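Local coordinates for protein SxtG (Microseira wollei, PDB 6U1R) that is an amidinotransferase of the saxitoxin biosynthetic pathway, moving an amidino group from a donor to an amine, probably through an amidino-cysteine intermediate, at the interface of chains A and B. Numbering follows the deposited sequence. Chains: chain A/B, SxtG.

Contact 1: the interface of chains A and B. Residues chain A 122-123, 157, 184, 186, 211; chain B 111, 161, 164.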
# COMPACT_ATOMS: atom_id res chain seq x y z
N PRO A 122 13.62 9.68 -0.51
CA PRO A 122 15.08 9.66 -0.31
C PRO A 122 15.87 9.50 -1.59
O PRO A 122 17.07 9.80 -1.60
CB PRO A 122 15.28 8.47 0.64
CG PRO A 122 13.97 8.41 1.43
CD PRO A 122 12.92 8.73 0.36
N ALA A 123 15.23 9.08 -2.69
CA ALA A 123 15.94 8.77 -3.93
C ALA A 123 15.63 9.71 -5.10
O ALA A 123 16.39 9.70 -6.08
CB ALA A 123 15.62 7.34 -4.37
N TYR A 157 2.43 9.74 -7.19
CA TYR A 157 2.69 9.00 -5.95
C TYR A 157 1.65 9.28 -4.87
O TYR A 157 1.38 8.42 -4.03
CB TYR A 157 4.06 9.42 -5.42
CG TYR A 157 4.90 8.36 -4.73
CD1 TYR A 157 5.24 7.18 -5.37
CD2 TYR A 157 5.44 8.60 -3.48
CE1 TYR A 157 6.07 6.26 -4.76
CE2 TYR A 157 6.26 7.71 -2.87
CZ TYR A 157 6.59 6.54 -3.51
OH TYR A 157 7.42 5.66 -2.85
N GLN A 184 9.21 1.93 -4.84
CA GLN A 184 10.34 2.83 -4.62
C GLN A 184 10.54 3.77 -5.80
O GLN A 184 10.95 4.93 -5.61
CB GLN A 184 11.62 2.01 -4.39
CG GLN A 184 11.59 1.13 -3.16
CD GLN A 184 12.93 0.45 -2.87
OE1 GLN A 184 13.36 -0.46 -3.59
NE2 GLN A 184 13.61 0.92 -1.84
N PHE A 186 12.83 3.73 -8.08
CA PHE A 186 14.21 3.98 -8.47
C PHE A 186 14.35 4.00 -10.00
O PHE A 186 13.52 3.48 -10.75
CB PHE A 186 15.14 2.89 -7.91
CG PHE A 186 15.31 2.89 -6.41
CD1 PHE A 186 14.75 3.87 -5.60
CD2 PHE A 186 16.07 1.90 -5.81
CE1 PHE A 186 14.95 3.85 -4.22
CE2 PHE A 186 16.28 1.88 -4.44
CZ PHE A 186 15.72 2.86 -3.65
N GLU A 211 10.34 -3.92 -9.73
CA GLU A 211 9.40 -4.02 -8.62
C GLU A 211 7.97 -3.99 -9.16
O GLU A 211 7.74 -3.57 -10.30
CB GLU A 211 9.60 -2.88 -7.61
CG GLU A 211 9.13 -1.55 -8.14
CD GLU A 211 9.58 -0.40 -7.26
OE1 GLU A 211 9.70 -0.58 -6.02
OE2 GLU A 211 9.82 0.67 -7.84
N LYS B 111 19.38 -4.05 3.38
CA LYS B 111 20.15 -3.23 2.46
C LYS B 111 20.57 -1.93 3.14
O LYS B 111 19.74 -1.29 3.77
CB LYS B 111 19.31 -2.93 1.22
CG LYS B 111 20.07 -2.27 0.07
CD LYS B 111 19.48 -2.69 -1.27
CE LYS B 111 19.66 -1.63 -2.34
NZ LYS B 111 18.39 -0.89 -2.58
N TRP B 161 12.11 0.65 2.96
CA TRP B 161 12.98 0.61 1.77
C TRP B 161 14.18 -0.30 1.96
O TRP B 161 14.63 -0.96 1.01
CB TRP B 161 13.43 2.03 1.41
CG TRP B 161 12.40 2.77 0.59
CD1 TRP B 161 11.08 2.48 0.49
CD2 TRP B 161 12.63 3.89 -0.28
NE1 TRP B 161 10.46 3.33 -0.39
CE2 TRP B 161 11.39 4.21 -0.87
CE3 TRP B 161 13.77 4.64 -0.62
CZ2 TRP B 161 11.25 5.26 -1.79
CZ3 TRP B 161 13.63 5.68 -1.52
CH2 TRP B 161 12.37 5.98 -2.10
N ARG B 164 13.25 -4.00 0.97
CA ARG B 164 12.49 -4.32 -0.23
C ARG B 164 13.14 -5.42 -1.06
O ARG B 164 12.43 -6.17 -1.73
CB ARG B 164 12.26 -3.05 -1.05
CG ARG B 164 11.09 -2.20 -0.50
CD ARG B 164 9.72 -2.92 -0.64
NE ARG B 164 8.60 -2.18 -0.02
CZ ARG B 164 7.94 -1.21 -0.64
NH1 ARG B 164 8.31 -0.84 -1.86
NH2 ARG B 164 6.93 -0.57 -0.05
O HOH W 1 7.61 3.37 -0.91
O HOH W 2 16.30 0.42 -1.00
O HOH W 3 15.72 -1.78 -3.55
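The indole of B:Trp161 is pushed into a groove of chain A and sandwiched there, with A:Gln184 and A:Phe186 on one face and A:Pro122 on the opposite face. The amide nitrogen NE2 of A:Gln184 sits 3.3 Å from CG of B:Trp161, over the pyrrole part toward the rim, while CG of A:Gln184 lies over the NE1–CE2 side. The amide stands nearly upright on the indole, the two planes 83° apart. On the same face, A:Phe186 points its edge at the six-membered ring, with CE1 3.5 Å from CZ3 of B:Trp161 in an edge-to-face packing. From the other side CD of A:Pro122 meets the same CZ3 at 3.6 Å, and the methyl of A:Ala123 adds to this apolar end nearer the rim.

The pyrrole edge is served by water. The indole NE1 of B:Trp161 bonds almost straight to water 1 at 2.9 Å, and that water also meets the phenol OH of A:Tyr157. Beyond the amide, NE2 of A:Gln184 reaches water 2, which is shared with the backbone O of B:Trp161, while OE1 of A:Gln184 takes water 3. NZ of B:Lys111 touches both waters, but this side chain is poorly ordered. Methylene groups of B:Arg164 pack alongside the amide of A:Gln184, running the opposite way.

Behind these groups, the backbone N of A:Gln184 donates to OE1 of A:Glu211 at 2.8 Å, on the syn side but tilted out of the carboxylate plane, which probably steadies the backbone from which the side chain starts. With CG of A:Gln184 beside its own backbone N (chi1 -63°) and the chain extended beyond it (chi2 -174°), the amide is carried across the indole. B:Arg164 NH1 stays 4.4 Å from OE1 of A:Glu211, where opposite charges may still attract. The site seats an aromatic side chain of one subunit in its neighbour and so probably helps hold the two-fold pair together.

Contact 2: the interface of chains A and B. Residues chain A 120-122, 157, 182; chain B 158, 161, 182.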
# COMPACT_ATOMS: atom_id res chain seq x y z
N SER A 120 9.13 14.67 -2.47
CA SER A 120 10.42 14.01 -2.67
C SER A 120 10.48 12.77 -1.79
O SER A 120 9.88 12.72 -0.71
CB SER A 120 11.58 14.95 -2.32
OG SER A 120 11.51 15.29 -0.95
N THR A 121 11.22 11.78 -2.26
CA THR A 121 11.58 10.59 -1.51
C THR A 121 13.08 10.65 -1.25
O THR A 121 13.78 11.55 -1.74
CB THR A 121 11.24 9.31 -2.28
OG1 THR A 121 12.18 9.15 -3.36
CG2 THR A 121 9.83 9.36 -2.87
N PRO A 122 13.62 9.68 -0.51
CA PRO A 122 15.08 9.66 -0.31
C PRO A 122 15.87 9.50 -1.59
O PRO A 122 17.07 9.80 -1.60
CB PRO A 122 15.28 8.47 0.64
CG PRO A 122 13.97 8.41 1.43
CD PRO A 122 12.92 8.73 0.36
N TYR A 157 2.43 9.74 -7.19
CA TYR A 157 2.69 9.00 -5.95
C TYR A 157 1.65 9.28 -4.87
O TYR A 157 1.38 8.42 -4.03
CB TYR A 157 4.06 9.42 -5.42
CG TYR A 157 4.90 8.36 -4.73
CD1 TYR A 157 5.24 7.18 -5.37
CD2 TYR A 157 5.44 8.60 -3.48
CE1 TYR A 157 6.07 6.26 -4.76
CE2 TYR A 157 6.26 7.71 -2.87
CZ TYR A 157 6.59 6.54 -3.51
OH TYR A 157 7.42 5.66 -2.85
N LYS A 182 3.86 0.34 -1.66
CA LYS A 182 4.13 1.55 -2.42
C LYS A 182 5.50 1.41 -3.07
O LYS A 182 6.48 1.17 -2.36
CB LYS A 182 4.09 2.80 -1.51
CG LYS A 182 4.00 4.09 -2.30
CD LYS A 182 3.42 5.20 -1.46
CE LYS A 182 2.82 6.27 -2.34
NZ LYS A 182 1.60 5.79 -3.04
N PHE B 158 9.55 5.94 5.00
CA PHE B 158 10.21 5.12 3.99
C PHE B 158 11.07 4.03 4.62
O PHE B 158 11.96 3.48 3.96
CB PHE B 158 11.01 6.01 3.06
CG PHE B 158 10.14 6.90 2.20
CD1 PHE B 158 9.41 6.36 1.15
CD2 PHE B 158 10.02 8.26 2.46
CE1 PHE B 158 8.60 7.15 0.36
CE2 PHE B 158 9.21 9.07 1.65
CZ PHE B 158 8.49 8.51 0.62
N TRP B 161 12.11 0.65 2.96
CA TRP B 161 12.98 0.61 1.77
C TRP B 161 14.18 -0.30 1.96
O TRP B 161 14.63 -0.96 1.01
CB TRP B 161 13.43 2.03 1.41
CG TRP B 161 12.40 2.77 0.59
CD1 TRP B 161 11.08 2.48 0.49
CD2 TRP B 161 12.63 3.89 -0.28
NE1 TRP B 161 10.46 3.33 -0.39
CE2 TRP B 161 11.39 4.21 -0.87
CE3 TRP B 161 13.77 4.64 -0.62
CZ2 TRP B 161 11.25 5.26 -1.79
CZ3 TRP B 161 13.63 5.68 -1.52
CH2 TRP B 161 12.37 5.98 -2.10
N LYS B 182 -1.28 3.94 2.93
CA LYS B 182 -0.20 4.74 3.47
C LYS B 182 -0.80 6.02 4.03
O LYS B 182 -1.50 6.73 3.29
CB LYS B 182 0.85 5.06 2.43
CG LYS B 182 2.14 5.60 3.04
CD LYS B 182 3.34 5.43 2.13
CE LYS B 182 4.64 5.54 2.92
NZ LYS B 182 4.84 4.39 3.85
O HOH W 4 7.61 3.37 -0.91
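This is a largely apolar patch of a two-fold symmetric homodimer interface, in which B:Phe158 is packed against chain A and helps join the subunits of the deposited assembly, probably the functional dimer. A:Pro122 lays its CD over one face of the B:Phe158 ring, 3.9 Å from the ring centroid and displaced toward CD2. A:Thr121 works with both of its branches. Its methyl CG2 touches CZ of B:Phe158 at 3.8 Å, while CB and OG1 press on CH2 at the outer corner of the B:Trp161 indole. With chi1 at 73°, OG1 lies between the backbone N and carbonyl carbon and faces that corner; CG2, anti to the carbonyl carbon, is directed to B:Phe158. The phenol OH of A:Tyr157 lies 3.7 Å from CE1 of B:Phe158.

Within chain B, CD1 of B:Phe158 rests over a face of the indole, so the indole and the phenyl ring probably support each other's position. Across the patch, A:Lys182 and B:Lys182 cross at about a right angle, their CD methylenes 3.6 Å apart. The chain of A:Lys182 bends at its end (chi4 69°), CE covers the centre of the A:Tyr157 ring, and NZ bonds to A:Tyr157 O at 2.8 Å. Water 4 links the carbonyl O of A:Lys182 to A:Tyr157 OH and, across the interface, to B:Trp161 NE1.

In the fold, A:Thr121 and A:Pro122 follow strand 119-120, B:Phe158 directly precedes the 3-10 helix 159-163 carrying B:Trp161, and both lysines lie on loops after strand 176-179.

Contact 1 and contact 2 are adjoining parts of one interface, with the centres of their C-alpha atoms about 7 Å apart. They share A:Pro122, A:Tyr157 and B:Trp161, so the indole serves both, and a single water position appears in each. The lysine pair of contact 2 joins equivalent residues of the two chains, and symmetry repeats the rest with the chains exchanged. With their centres about 16 Å from A:Asp215 and 20 to 21 Å from A:His264, both predicted active-site residues, neither patch seems to belong to the catalytic site; the likely role is assembly, though they could help steady the surrounding loops.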